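Local coordinates for protein berberine bridge enzyme-like 28 (PDB 5D79) that binds FAD as an oxidoreductase of the berberine bridge enzyme-like family and takes part in the adaptation of Arabidopsis to salt stress, at residues D139-A151 with V238-P250. Numbering follows the deposited sequence.
Sequences DVDNRTGWVQTGA and VILSWKVKLVDVP. With FAD (flavin-adenine dinucleotide), chain E; PO4 (phosphate ion), chain D.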
loop_
_atom_site.group_PDB
_atom_site.type_symbol
_atom_site.label_atom_id
_atom_site.label_comp_id
_atom_site.label_asym_id
_atom_site.label_seq_id
_atom_site.Cartn_x
_atom_site.Cartn_y
_atom_site.Cartn_z
ATOM N N ASP A 139 -1.165 -6.800 23.109
ATOM C CA ASP A 139 -1.642 -6.708 24.483
ATOM C C ASP A 139 -3.140 -6.450 24.400
ATOM O O ASP A 139 -3.576 -5.299 24.451
ATOM C CB ASP A 139 -0.906 -5.589 25.241
ATOM C CG ASP A 139 -1.423 -5.375 26.672
ATOM O OD1 ASP A 139 -2.523 -5.849 27.028
ATOM O OD2 ASP A 139 -0.718 -4.692 27.447
ATOM N N VAL A 140 -3.932 -7.509 24.265
ATOM C CA VAL A 140 -5.336 -7.323 23.905
ATOM C C VAL A 140 -6.096 -6.493 24.951
ATOM O O VAL A 140 -7.020 -5.755 24.607
ATOM C CB VAL A 140 -6.044 -8.675 23.690
ATOM C CG1 VAL A 140 -7.282 -8.497 22.849
ATOM C CG2 VAL A 140 -5.114 -9.637 22.991
ATOM N N ASP A 141 -5.691 -6.580 26.218
ATOM C CA ASP A 141 -6.418 -5.898 27.297
ATOM C C ASP A 141 -6.127 -4.396 27.287
ATOM O O ASP A 141 -6.994 -3.587 27.626
ATOM C CB ASP A 141 -6.069 -6.494 28.669
ATOM C CG ASP A 141 -6.432 -7.982 28.790
ATOM O OD1 ASP A 141 -7.434 -8.429 28.176
ATOM O OD2 ASP A 141 -5.707 -8.702 29.514
ATOM N N ASN A 142 -4.912 -4.034 26.878
ATOM C CA ASN A 142 -4.541 -2.631 26.732
ATOM C C ASN A 142 -4.627 -2.118 25.289
ATOM O O ASN A 142 -4.255 -0.974 25.010
ATOM C CB ASN A 142 -3.140 -2.406 27.288
ATOM C CG ASN A 142 -3.144 -2.248 28.794
ATOM O OD1 ASN A 142 -4.160 -1.861 29.384
ATOM N ND2 ASN A 142 -2.015 -2.543 29.427
ATOM N N ARG A 143 -5.126 -2.968 24.389
ATOM C CA ARG A 143 -5.412 -2.604 22.995
ATOM C C ARG A 143 -4.216 -2.046 22.254
ATOM O O ARG A 143 -4.335 -1.083 21.505
ATOM C CB ARG A 143 -6.558 -1.594 22.928
ATOM C CG ARG A 143 -7.897 -2.191 23.289
ATOM C CD ARG A 143 -8.982 -1.141 23.340
ATOM N NE ARG A 143 -10.280 -1.739 23.630
ATOM C CZ ARG A 143 -10.565 -2.391 24.753
ATOM N NH1 ARG A 143 -9.642 -2.541 25.700
ATOM N NH2 ARG A 143 -11.775 -2.900 24.923
ATOM N N THR A 144 -3.066 -2.661 22.467
ATOM C CA THR A 144 -1.850 -2.284 21.764
ATOM C C THR A 144 -1.137 -3.541 21.302
ATOM O O THR A 144 -1.515 -4.649 21.668
ATOM C CB THR A 144 -0.889 -1.430 22.650
ATOM O OG1 THR A 144 -0.540 -2.143 23.851
ATOM C CG2 THR A 144 -1.533 -0.102 23.003
ATOM N N GLY A 145 -0.105 -3.369 20.496
ATOM C CA GLY A 145 0.763 -4.475 20.165
ATOM C C GLY A 145 1.981 -3.964 19.452
ATOM O O GLY A 145 1.931 -2.939 18.787
ATOM N N TRP A 146 3.089 -4.666 19.586
ATOM C CA TRP A 146 4.236 -4.330 18.765
ATOM C C TRP A 146 4.269 -5.249 17.551
ATOM O O TRP A 146 4.006 -6.451 17.646
ATOM C CB TRP A 146 5.527 -4.416 19.567
ATOM C CG TRP A 146 5.773 -3.195 20.392
ATOM C CD1 TRP A 146 5.396 -2.987 21.694
ATOM C CD2 TRP A 146 6.446 -2.003 19.974
ATOM N NE1 TRP A 146 5.798 -1.737 22.113
ATOM C CE2 TRP A 146 6.442 -1.111 21.075
ATOM C CE3 TRP A 146 7.049 -1.597 18.774
ATOM C CZ2 TRP A 146 7.023 0.163 21.009
ATOM C CZ3 TRP A 146 7.627 -0.333 18.713
ATOM C CH2 TRP A 146 7.608 0.530 19.824
ATOM N N VAL A 147 4.553 -4.671 16.393
ATOM C CA VAL A 147 4.565 -5.442 15.164
ATOM C C VAL A 147 5.845 -5.180 14.397
ATOM O O VAL A 147 6.014 -4.102 13.828
ATOM C CB VAL A 147 3.362 -5.102 14.261
ATOM C CG1 VAL A 147 3.209 -6.167 13.155
ATOM C CG2 VAL A 147 2.090 -4.973 15.092
ATOM N N GLN A 148 6.738 -6.164 14.389
ATOM C CA GLN A 148 7.977 -6.069 13.631
ATOM C C GLN A 148 7.680 -5.952 12.143
ATOM O O GLN A 148 6.795 -6.628 11.616
ATOM C CB GLN A 148 8.873 -7.271 13.897
ATOM C CG GLN A 148 9.329 -7.394 15.333
ATOM C CD GLN A 148 10.570 -8.258 15.465
ATOM O OE1 GLN A 148 10.718 -9.249 14.766
ATOM N NE2 GLN A 148 11.475 -7.871 16.351
ATOM N N THR A 149 8.444 -5.099 11.471
ATOM C CA THR A 149 8.134 -4.667 10.109
ATOM C C THR A 149 8.246 -5.740 9.016
ATOM O O THR A 149 7.867 -5.499 7.865
ATOM C CB THR A 149 9.042 -3.493 9.721
ATOM O OG1 THR A 149 10.388 -3.801 10.103
ATOM C CG2 THR A 149 8.579 -2.220 10.431
ATOM N N GLY A 150 8.766 -6.916 9.364
ATOM C CA GLY A 150 8.852 -8.009 8.414
ATOM C C GLY A 150 7.537 -8.756 8.301
ATOM O O GLY A 150 7.371 -9.610 7.429
ATOM N N ALA A 151 6.601 -8.417 9.185
ATOM C CA ALA A 151 5.302 -9.068 9.238
ATOM C C ALA A 151 4.409 -8.613 8.094
ATOM O O ALA A 151 4.559 -7.504 7.585
ATOM C CB ALA A 151 4.637 -8.795 10.566
ATOM N N VAL A 238 15.544 2.687 8.535
ATOM C CA VAL A 238 15.014 1.330 8.562
ATOM C C VAL A 238 14.110 1.158 9.766
ATOM O O VAL A 238 14.582 1.046 10.895
ATOM C CB VAL A 238 16.109 0.253 8.616
ATOM C CG1 VAL A 238 15.469 -1.135 8.503
ATOM C CG2 VAL A 238 17.119 0.463 7.503
ATOM N N ILE A 239 12.806 1.130 9.509
ATOM C CA ILE A 239 11.824 0.973 10.567
ATOM C C ILE A 239 11.810 -0.488 11.014
ATOM O O ILE A 239 11.614 -1.396 10.199
ATOM C CB ILE A 239 10.413 1.418 10.109
ATOM C CG1 ILE A 239 10.500 2.775 9.410
ATOM C CG2 ILE A 239 9.471 1.506 11.298
ATOM C CD1 ILE A 239 9.311 3.115 8.572
ATOM N N LEU A 240 12.036 -0.706 12.311
ATOM C CA LEU A 240 12.180 -2.045 12.848
ATOM C C LEU A 240 10.858 -2.610 13.346
ATOM O O LEU A 240 10.605 -3.825 13.241
ATOM C CB LEU A 240 13.203 -2.049 13.979
ATOM C CG LEU A 240 14.659 -1.792 13.599
ATOM C CD1 LEU A 240 15.513 -1.846 14.850
ATOM C CD2 LEU A 240 15.155 -2.784 12.549
ATOM N N SER A 241 10.012 -1.730 13.882
ATOM C CA SER A 241 8.789 -2.185 14.524
ATOM C C SER A 241 7.740 -1.074 14.621
ATOM O O SER A 241 8.082 0.106 14.677
ATOM C CB SER A 241 9.127 -2.737 15.909
ATOM O OG SER A 241 8.103 -3.583 16.373
ATOM N N TRP A 242 6.466 -1.461 14.607
ATOM C CA TRP A 242 5.363 -0.525 14.837
ATOM C C TRP A 242 4.714 -0.843 16.171
ATOM O O TRP A 242 4.548 -2.019 16.508
ATOM C CB TRP A 242 4.276 -0.612 13.755
ATOM C CG TRP A 242 4.681 -0.361 12.345
ATOM C CD1 TRP A 242 4.675 -1.266 11.325
ATOM C CD2 TRP A 242 5.106 0.882 11.775
ATOM N NE1 TRP A 242 5.095 -0.670 10.157
ATOM C CE2 TRP A 242 5.362 0.649 10.405
ATOM C CE3 TRP A 242 5.314 2.167 12.294
ATOM C CZ2 TRP A 242 5.807 1.654 9.543
ATOM C CZ3 TRP A 242 5.761 3.164 11.438
ATOM C CH2 TRP A 242 6.006 2.898 10.075
ATOM N N LYS A 243 4.325 0.183 16.921
ATOM C CA LYS A 243 3.418 -0.040 18.047
ATOM C C LYS A 243 2.030 0.401 17.626
ATOM O O LYS A 243 1.770 1.590 17.475
ATOM C CB LYS A 243 3.857 0.696 19.321
ATOM C CG LYS A 243 3.076 0.225 20.554
ATOM C CD LYS A 243 3.602 0.815 21.850
ATOM C CE LYS A 243 2.719 0.397 23.017
ATOM N NZ LYS A 243 3.408 0.591 24.334
ATOM N N VAL A 244 1.152 -0.576 17.412
ATOM C CA VAL A 244 -0.186 -0.306 16.903
ATOM C C VAL A 244 -1.206 -0.064 18.013
ATOM O O VAL A 244 -1.057 -0.527 19.146
ATOM C CB VAL A 244 -0.692 -1.464 15.987
ATOM C CG1 VAL A 244 0.233 -1.648 14.804
ATOM C CG2 VAL A 244 -0.832 -2.763 16.764
ATOM N N LYS A 245 -2.236 0.699 17.672
ATOM C CA LYS A 245 -3.401 0.851 18.520
ATOM C C LYS A 245 -4.537 0.020 17.919
ATOM O O LYS A 245 -4.948 0.249 16.785
ATOM C CB LYS A 245 -3.797 2.328 18.638
ATOM C CG LYS A 245 -4.825 2.608 19.704
ATOM C CD LYS A 245 -4.306 2.163 21.059
ATOM C CE LYS A 245 -5.443 1.858 22.003
ATOM N NZ LYS A 245 -4.925 1.481 23.335
ATOM N N LEU A 246 -5.024 -0.961 18.670
ATOM C CA LEU A 246 -6.118 -1.812 18.199
ATOM C C LEU A 246 -7.469 -1.109 18.356
ATOM O O LEU A 246 -7.707 -0.427 19.346
ATOM C CB LEU A 246 -6.115 -3.147 18.949
ATOM C CG LEU A 246 -4.826 -3.981 18.823
ATOM C CD1 LEU A 246 -4.894 -5.279 19.631
ATOM C CD2 LEU A 246 -4.458 -4.266 17.356
ATOM N N VAL A 247 -8.347 -1.268 17.369
ATOM C CA VAL A 247 -9.607 -0.537 17.347
ATOM C C VAL A 247 -10.760 -1.490 17.583
ATOM O O VAL A 247 -10.638 -2.692 17.369
ATOM C CB VAL A 247 -9.810 0.225 16.019
ATOM C CG1 VAL A 247 -8.717 1.284 15.847
ATOM C CG2 VAL A 247 -9.834 -0.730 14.846
ATOM N N ASP A 248 -11.884 -0.953 18.033
ATOM C CA ASP A 248 -12.984 -1.797 18.465
ATOM C C ASP A 248 -13.906 -2.119 17.313
ATOM O O ASP A 248 -14.180 -1.283 16.463
ATOM C CB ASP A 248 -13.773 -1.134 19.598
ATOM C CG ASP A 248 -12.898 -0.757 20.781
ATOM O OD1 ASP A 248 -12.416 -1.662 21.480
ATOM O OD2 ASP A 248 -12.701 0.453 21.022
ATOM N N VAL A 249 -14.366 -3.356 17.294
ATOM C CA VAL A 249 -15.360 -3.791 16.344
ATOM C C VAL A 249 -16.334 -4.661 17.087
ATOM O O VAL A 249 -15.976 -5.318 18.065
ATOM C CB VAL A 249 -14.757 -4.596 15.139
ATOM C CG1 VAL A 249 -14.034 -3.680 14.165
ATOM C CG2 VAL A 249 -13.843 -5.711 15.608
ATOM N N PRO A 250 -17.583 -4.669 16.641
ATOM C CA PRO A 250 -18.527 -5.649 17.176
ATOM C C PRO A 250 -18.182 -7.078 16.744
ATOM O O PRO A 250 -17.638 -7.299 15.671
ATOM C CB PRO A 250 -19.869 -5.196 16.589
ATOM C CG PRO A 250 -19.664 -3.752 16.289
ATOM C CD PRO A 250 -18.246 -3.653 15.824
HETATM P PA FAD E . 7.979 -3.476 -0.015
HETATM O O1A FAD E . 8.342 -3.570 -1.475
HETATM O O2A FAD E . 8.730 -4.467 0.843
HETATM O O5B FAD E . 8.191 -1.958 0.497
HETATM C C5B FAD E . 7.716 -0.852 -0.259
HETATM C C4B FAD E . 8.467 0.448 0.058
HETATM O O4B FAD E . 8.552 0.608 1.463
HETATM C C3B FAD E . 9.887 0.415 -0.487
HETATM O O3B FAD E . 10.291 1.690 -0.939
HETATM C C2B FAD E . 10.702 -0.025 0.717
HETATM O O2B FAD E . 12.039 0.441 0.668
HETATM C C1B FAD E . 9.901 0.528 1.891
HETATM N N9A FAD E . 10.005 -0.267 3.134
HETATM C C8A FAD E . 9.551 -1.542 3.386
HETATM N N7A FAD E . 9.850 -1.859 4.672
HETATM C C5A FAD E . 10.486 -0.809 5.246
HETATM C C6A FAD E . 11.011 -0.583 6.518
HETATM N N6A FAD E . 10.731 -1.401 7.526
HETATM N N1A FAD E . 11.614 0.626 6.804
HETATM C C2A FAD E . 11.689 1.607 5.841
HETATM N N3A FAD E . 11.171 1.376 4.581
HETATM C C4A FAD E . 10.580 0.194 4.287
HETATM N N1 FAD E . -2.139 -0.475 -0.455
HETATM C C2 FAD E . -3.269 0.056 0.145
HETATM O O2 FAD E . -3.164 0.897 1.045
HETATM N N3 FAD E . -4.524 -0.382 -0.259
HETATM C C4 FAD E . -4.667 -1.336 -1.254
HETATM O O4 FAD E . -5.788 -1.782 -1.505
HETATM C C4X FAD E . -3.526 -1.883 -1.841
HETATM N N5 FAD E . -3.619 -2.933 -2.741
HETATM C C5X FAD E . -2.481 -3.656 -3.068
HETATM C C6 FAD E . -2.564 -4.860 -3.764
HETATM C C7 FAD E . -1.408 -5.573 -4.092
HETATM C C7M FAD E . -1.510 -6.861 -4.852
HETATM C C8 FAD E . -0.159 -5.105 -3.682
HETATM C C8M FAD E . 1.101 -5.837 -4.042
HETATM C C9 FAD E . -0.075 -3.902 -2.989
HETATM C C9A FAD E . -1.225 -3.151 -2.725
HETATM N N10 FAD E . -1.145 -1.934 -2.066
HETATM C C10 FAD E . -2.263 -1.463 -1.407
HETATM C "C1'" FAD E . 0.152 -1.188 -2.004
HETATM C "C2'" FAD E . 0.997 -1.536 -0.793
HETATM O "O2'" FAD E . 0.341 -1.086 0.373
HETATM C "C3'" FAD E . 2.351 -0.860 -0.967
HETATM O "O3'" FAD E . 3.000 -1.444 -2.076
HETATM C "C4'" FAD E . 3.247 -1.055 0.232
HETATM O "O4'" FAD E . 4.210 -0.036 0.276
HETATM C "C5'" FAD E . 4.001 -2.358 0.085
HETATM O "O5'" FAD E . 4.557 -2.701 1.333
HETATM P P FAD E . 5.485 -4.007 1.393
HETATM O O1P FAD E . 6.218 -4.054 2.708
HETATM O O2P FAD E . 4.671 -5.258 1.177
HETATM O O3P FAD E . 6.392 -3.738 0.086
HETATM P P PO4 D . 9.869 -5.274 18.735
HETATM O O1 PO4 D . 8.532 -4.760 18.263
HETATM O O2 PO4 D . 10.137 -4.708 20.111
HETATM O O3 PO4 D . 9.835 -6.780 18.775
HETATM O O4 PO4 D . 10.952 -4.841 17.777
HETATM O O HOH W 1 4.009 -1.966 24.762
#
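The carbonyl oxygen of I239 is gripped twice: T149 OG1 donates to I239 O over 2.7 Å, and the adenine amino group N6A of FAD donates to the same oxygen over 2.8 Å. I239 N in turn gives its hydrogen to FAD N1A, so one residue reads the adenine edge through both backbone groups. With chi1 of 46°, T149 holds its hydroxyl between its own N and carbonyl carbon, while CG2 rests over the five-membered ring of W242, whose NE1 is bound by V179 O. From here 144-148 runs antiparallel to 238-245, and V147 with W242 and G145 with V244 are hydrogen-bonded pairs; V147 N donates to W242 O over 2.7 Å. On the sheet face of W146, the extended chain of K243 lies across the indole, its CB 3.5 Å from the centroid of the six-membered ring and only 9° off the normal. A water at the ring edge accepts a bond from K243 NZ and a weak one from W146 NE1. Were W146 replaced by an alanine, the methylenes of K243 would probably lose their aromatic platform and its ammonium would be freer to swing. At the other end of the ladder, just before strand 144-148, R143 NE makes a nearly straight salt bridge (174°) of 3.0 Å to D248 OD1; it meets the syn lone pair of that oxygen, which lies near the plane of the R143 guanidinium. K245, bent at chi2, donates a hydrogen bond from NZ to N142 O over 3.0 Å, tying the turn after D139 to the neighbouring strand. The turn itself carries an Asx motif, D139 OD1 accepting from N142 N, and a G1 beta bulge at R143 and T144. Together the segments form an antiparallel ladder in the PCMH-type FAD-binding domain, ending at the adenine pocket.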